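Local coordinates for CBS domain-containing protein CBSX2, chloroplastic (Arabidopsis thaliana, PDB 3SL7) that probably acts as a chloroplast redox regulator, its paired CBS domains modulating the thioredoxin system and thereby plant development, at residues D8-P12 with N149-A153; P108-D113 with L132-A137. All blocks are in the same frame, centred on the assembly; numbering follows the deposited sequence.

Contact 1. Residues D8-P12 with N149-A153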
loop_
_atom_site.group_PDB
_atom_site.type_symbol
_atom_site.label_atom_id
_atom_site.label_comp_id
_atom_site.label_asym_id
_atom_site.label_seq_id
_atom_site.Cartn_x
_atom_site.Cartn_y
_atom_site.Cartn_z
ATOM N N ASP A 8 -15.212 12.694 -8.240
ATOM C CA ASP A 8 -15.103 11.973 -9.507
ATOM C C ASP A 8 -14.143 10.784 -9.434
ATOM O O ASP A 8 -14.249 9.854 -10.235
ATOM C CB ASP A 8 -14.650 12.921 -10.619
ATOM C CG ASP A 8 -15.649 14.046 -10.878
ATOM O OD1 ASP A 8 -16.868 13.773 -10.962
ATOM O OD2 ASP A 8 -15.216 15.210 -10.981
ATOM N N PHE A 9 -13.204 10.814 -8.493
ATOM C CA PHE A 9 -12.138 9.802 -8.470
ATOM C C PHE A 9 -11.794 9.215 -7.110
ATOM O O PHE A 9 -10.906 8.374 -7.007
ATOM C CB PHE A 9 -10.877 10.368 -9.104
ATOM C CG PHE A 9 -11.050 10.736 -10.546
ATOM C CD1 PHE A 9 -10.950 9.775 -11.536
ATOM C CD2 PHE A 9 -11.318 12.041 -10.909
ATOM C CE1 PHE A 9 -11.109 10.108 -12.857
ATOM C CE2 PHE A 9 -11.478 12.382 -12.235
ATOM C CZ PHE A 9 -11.377 11.412 -13.211
HETATM N N MSE A 10 -12.493 9.646 -6.071
HETATM C CA MSE A 10 -12.222 9.137 -4.729
HETATM C C MSE A 10 -12.599 7.674 -4.579
HETATM O O MSE A 10 -13.411 7.129 -5.337
HETATM C CB MSE A 10 -13.019 9.929 -3.700
HETATM C CG MSE A 10 -14.496 9.610 -3.761
HETATM SE SE MSE A 10 -15.477 10.710 -2.510
HETATM C CE MSE A 10 -17.195 9.757 -2.532
ATOM N N THR A 11 -12.014 7.051 -3.568
ATOM C CA THR A 11 -12.385 5.717 -3.161
ATOM C C THR A 11 -13.720 5.808 -2.451
ATOM O O THR A 11 -13.840 6.514 -1.449
ATOM C CB THR A 11 -11.329 5.150 -2.186
ATOM O OG1 THR A 11 -10.046 5.188 -2.824
ATOM C CG2 THR A 11 -11.662 3.722 -1.797
ATOM N N PRO A 12 -14.726 5.089 -2.961
ATOM C CA PRO A 12 -16.085 5.066 -2.410
ATOM C C PRO A 12 -16.085 4.587 -0.967
ATOM O O PRO A 12 -15.175 3.870 -0.563
ATOM C CB PRO A 12 -16.789 4.021 -3.275
ATOM C CG PRO A 12 -15.975 3.922 -4.511
ATOM C CD PRO A 12 -14.574 4.164 -4.094
ATOM N N ASN A 149 -5.723 6.942 -6.398
ATOM C CA ASN A 149 -6.903 7.531 -7.019
ATOM C C ASN A 149 -6.505 8.655 -7.961
ATOM O O ASN A 149 -7.085 8.806 -9.029
ATOM C CB ASN A 149 -7.862 8.105 -5.972
ATOM C CG ASN A 149 -8.528 7.041 -5.137
ATOM O OD1 ASN A 149 -8.702 5.903 -5.584
ATOM N ND2 ASN A 149 -8.924 7.413 -3.910
ATOM N N VAL A 150 -5.533 9.462 -7.546
ATOM C CA VAL A 150 -5.132 10.621 -8.336
ATOM C C VAL A 150 -4.436 10.160 -9.606
ATOM O O VAL A 150 -4.664 10.701 -10.680
ATOM C CB VAL A 150 -4.224 11.578 -7.533
ATOM C CG1 VAL A 150 -3.722 12.710 -8.424
ATOM C CG2 VAL A 150 -4.976 12.135 -6.321
ATOM N N VAL A 151 -3.595 9.143 -9.495
ATOM C CA VAL A 151 -2.963 8.580 -10.683
ATOM C C VAL A 151 -4.025 8.005 -11.635
ATOM O O VAL A 151 -3.970 8.190 -12.853
ATOM C CB VAL A 151 -1.955 7.504 -10.299
ATOM C CG1 VAL A 151 -1.387 6.819 -11.550
ATOM C CG2 VAL A 151 -0.852 8.119 -9.445
ATOM N N ARG A 152 -4.999 7.310 -11.069
ATOM C CA ARG A 152 -6.093 6.767 -11.857
ATOM C C ARG A 152 -6.785 7.879 -12.630
ATOM O O ARG A 152 -7.147 7.705 -13.794
ATOM C CB ARG A 152 -7.089 6.054 -10.947
ATOM C CG ARG A 152 -8.167 5.280 -11.672
ATOM C CD ARG A 152 -8.902 4.383 -10.690
ATOM N NE ARG A 152 -10.140 3.853 -11.248
ATOM C CZ ARG A 152 -11.282 4.532 -11.306
ATOM N NH1 ARG A 152 -11.341 5.774 -10.848
ATOM N NH2 ARG A 152 -12.364 3.973 -11.828
ATOM N N ALA A 153 -6.954 9.030 -11.991
ATOM C CA ALA A 153 -7.610 10.164 -12.645
ATOM C C ALA A 153 -6.793 10.681 -13.821
ATOM O O ALA A 153 -7.328 10.894 -14.906
ATOM C CB ALA A 153 -7.890 11.288 -11.653
HETATM O O HOH W 1 -13.781 7.056 -10.602
HETATM O O HOH W 2 -9.751 7.284 -9.195
#

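Contact 2. Residues P108-D113 with L132-A137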
loop_
_atom_site.group_PDB
_atom_site.type_symbol
_atom_site.label_atom_id
_atom_site.label_comp_id
_atom_site.label_asym_id
_atom_site.label_seq_id
_atom_site.Cartn_x
_atom_site.Cartn_y
_atom_site.Cartn_z
ATOM N N PRO A 108 -7.931 15.298 11.164
ATOM C CA PRO A 108 -7.009 15.323 10.022
ATOM C C PRO A 108 -7.506 16.276 8.941
ATOM O O PRO A 108 -8.648 16.754 9.017
ATOM C CB PRO A 108 -7.041 13.870 9.515
ATOM C CG PRO A 108 -8.385 13.360 9.925
ATOM C CD PRO A 108 -8.675 14.026 11.251
ATOM N N LEU A 109 -6.640 16.556 7.972
ATOM C CA LEU A 109 -7.018 17.271 6.769
ATOM C C LEU A 109 -8.051 16.453 6.041
ATOM O O LEU A 109 -7.866 15.255 5.835
ATOM C CB LEU A 109 -5.808 17.448 5.851
ATOM C CG LEU A 109 -4.881 18.613 6.177
ATOM C CD1 LEU A 109 -3.790 18.730 5.112
ATOM C CD2 LEU A 109 -5.708 19.896 6.284
ATOM N N VAL A 110 -9.138 17.103 5.637
ATOM C CA VAL A 110 -10.126 16.441 4.793
ATOM C C VAL A 110 -10.545 17.297 3.597
ATOM O O VAL A 110 -10.308 18.511 3.556
ATOM C CB VAL A 110 -11.404 16.053 5.567
ATOM C CG1 VAL A 110 -11.068 15.244 6.833
ATOM C CG2 VAL A 110 -12.221 17.293 5.907
ATOM N N VAL A 111 -11.179 16.658 2.621
ATOM C CA VAL A 111 -11.729 17.381 1.489
ATOM C C VAL A 111 -13.193 17.005 1.361
ATOM O O VAL A 111 -13.688 16.153 2.102
ATOM C CB VAL A 111 -10.994 17.040 0.184
ATOM C CG1 VAL A 111 -9.560 17.542 0.239
ATOM C CG2 VAL A 111 -11.026 15.542 -0.063
ATOM N N ARG A 112 -13.886 17.670 0.441
ATOM C CA ARG A 112 -15.273 17.359 0.136
ATOM C C ARG A 112 -15.303 16.710 -1.251
ATOM O O ARG A 112 -14.321 16.790 -1.981
ATOM C CB ARG A 112 -16.059 18.665 0.144
ATOM C CG ARG A 112 -15.813 19.435 1.434
ATOM C CD ARG A 112 -16.490 18.706 2.558
ATOM N NE ARG A 112 -17.908 18.847 2.325
ATOM C CZ ARG A 112 -18.650 19.760 2.930
ATOM N NH1 ARG A 112 -18.108 20.545 3.859
ATOM N NH2 ARG A 112 -19.927 19.847 2.632
ATOM N N ASP A 113 -16.409 16.076 -1.642
ATOM C CA ASP A 113 -16.436 15.510 -2.990
ATOM C C ASP A 113 -16.374 16.597 -4.070
ATOM O O ASP A 113 -15.967 16.337 -5.203
ATOM C CB ASP A 113 -17.638 14.577 -3.212
ATOM C CG ASP A 113 -18.972 15.244 -2.960
ATOM O OD1 ASP A 113 -19.075 16.495 -2.994
ATOM O OD2 ASP A 113 -19.935 14.488 -2.733
ATOM N N LEU A 132 -6.482 11.701 1.835
ATOM C CA LEU A 132 -7.399 12.705 2.331
ATOM C C LEU A 132 -8.752 12.061 2.508
ATOM O O LEU A 132 -9.367 11.652 1.535
ATOM C CB LEU A 132 -7.511 13.876 1.358
ATOM C CG LEU A 132 -6.213 14.647 1.150
ATOM C CD1 LEU A 132 -6.326 15.572 -0.065
ATOM C CD2 LEU A 132 -5.876 15.439 2.403
ATOM N N PRO A 133 -9.199 11.932 3.764
ATOM C CA PRO A 133 -10.566 11.467 3.967
ATOM C C PRO A 133 -11.500 12.446 3.253
ATOM O O PRO A 133 -11.216 13.644 3.210
ATOM C CB PRO A 133 -10.751 11.567 5.481
ATOM C CG PRO A 133 -9.352 11.459 6.048
ATOM C CD PRO A 133 -8.492 12.181 5.031
ATOM N N VAL A 134 -12.581 11.944 2.682
ATOM C CA VAL A 134 -13.577 12.828 2.067
ATOM C C VAL A 134 -14.802 12.782 2.955
ATOM O O VAL A 134 -15.297 11.702 3.289
ATOM C CB VAL A 134 -13.934 12.381 0.647
ATOM C CG1 VAL A 134 -14.771 13.463 -0.071
ATOM C CG2 VAL A 134 -12.672 12.083 -0.138
ATOM N N VAL A 135 -15.276 13.954 3.362
ATOM C CA VAL A 135 -16.449 14.038 4.205
ATOM C C VAL A 135 -17.616 14.751 3.521
ATOM O O VAL A 135 -17.443 15.474 2.533
ATOM C CB VAL A 135 -16.124 14.739 5.540
ATOM C CG1 VAL A 135 -15.021 13.972 6.288
ATOM C CG2 VAL A 135 -15.695 16.173 5.291
ATOM N N ASP A 136 -18.812 14.531 4.052
ATOM C CA ASP A 136 -19.989 15.259 3.617
ATOM C C ASP A 136 -20.243 16.441 4.534
ATOM O O ASP A 136 -19.425 16.737 5.384
ATOM C CB ASP A 136 -21.212 14.348 3.567
ATOM C CG ASP A 136 -21.640 13.852 4.935
ATOM O OD1 ASP A 136 -21.179 14.375 5.981
ATOM O OD2 ASP A 136 -22.463 12.922 4.954
ATOM N N ALA A 137 -21.386 17.106 4.361
ATOM C CA ALA A 137 -21.634 18.373 5.038
ATOM C C ALA A 137 -21.800 18.156 6.532
ATOM O O ALA A 137 -21.687 19.091 7.323
ATOM C CB ALA A 137 -22.873 19.056 4.455
HETATM O O HOH W 3 -18.584 16.140 0.199
#

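Contact 1. Residues D8-P12 with N149-A153
From the backbone of Asp8 the contact begins with solvent: its carbonyl O takes a hydrogen bond from a water that also accepts one from Arg152 NH1. Phe9 follows and supplies most of the surface that segment 8-12 buries here. Its CB points at the helix, and Ala153 CB sits squarely over one ring face, 3.3 Å from the ring centroid, a CH-pi contact; Arg152 NH1 lies at the ring edge, 4.1 Å from Phe9 CD1. A second water joins Phe9 O, Asn149 O and Arg152 NH1. Past Met10, a selenomethionine turned away, Thr11 OG1 accepts a 2.7 Å hydrogen bond from Asn149 ND2, so one helix side chain holds the chain where it passes from helix 6-9 into strand 11-12. The N-terminal segment is thereby fixed to the last helix of the second CBS domain. Thr11 pairs through its backbone with Ile144 of strand 141-146, Leu117 of helix 117-124 touches both Phe9 and Ala153, and Phe85 of the second subunit packs on Val150 and Ala153.

Contact 2. Residues P108-D113 with L132-A137
Val111 lays its CG1 against Leu132 CD1 and its CG2 against Val134 CG2, both at 3.8 Å, on the buried side of two parallel strands. The backbone beneath sets this register: Val111 N donates to Pro133 O at 3.1 Å, and Val135 N donates to Val111 O at 3.0 Å. That same Val111 O also receives a CA-H...O contact from Val134 CA at 3.3 Å. Val111 thus bonds to the residues before and after its bridge partner Val134, as parallel pairing requires. On the other face Val110 CG2 meets Val135 CG2 at 3.7 Å, while Val110 CG1 lies 3.9 Å from Pro133 CB. Farther back, Leu109 CB packs 4.0 Å from Leu132 CD2. Toward the ends of the strands the chemistry turns polar. Arg112 folds its aliphatic part over the neighbouring strand, with CD 3.8 Å from Val135 CG2, and the face of its guanidinium lies over the Asp136-Ala137 backbone. Where direct pairing gives out, a water bridges Asp113 N (2.9 Å) and Val135 O (2.7 Å). The pair forms the two strands of the opening beta-alpha-beta part of the beta-alpha-beta-beta-alpha CBS motif, with helix 117-124 as the connection; Leu123 of that helix touches Leu109 and Leu132. Strand 141-146 runs antiparallel along the far edge of 131-135, Val6 of helix 6-9 covers Val111 and Val134, and Leu49 and Val52 of strand 49-54 meet Pro108, Val110 and Pro133.

In the fold
Both contacts serve the sheet of the second CBS motif, from different directions. Contact 2 adds edge strand 111-112 to inner strand 131-135 by parallel pairing across one helical crossover; contact 1 spans almost the whole chain, bringing the N-terminal segment, with strand 11-12 at the opposite edge, against the closing helix. Contact 1 is the more buried, though smaller in area, and relies on one aromatic face, a side-chain hydrogen bond and bridging waters. Contact 2 relies on backbone hydrogen bonds and branched aliphatic side chains, and opens to the surface at Arg112. They touch where Met10 SE packs 3.7 Å from Val134 CG1. The second subunit reaches contact 1 but not contact 2.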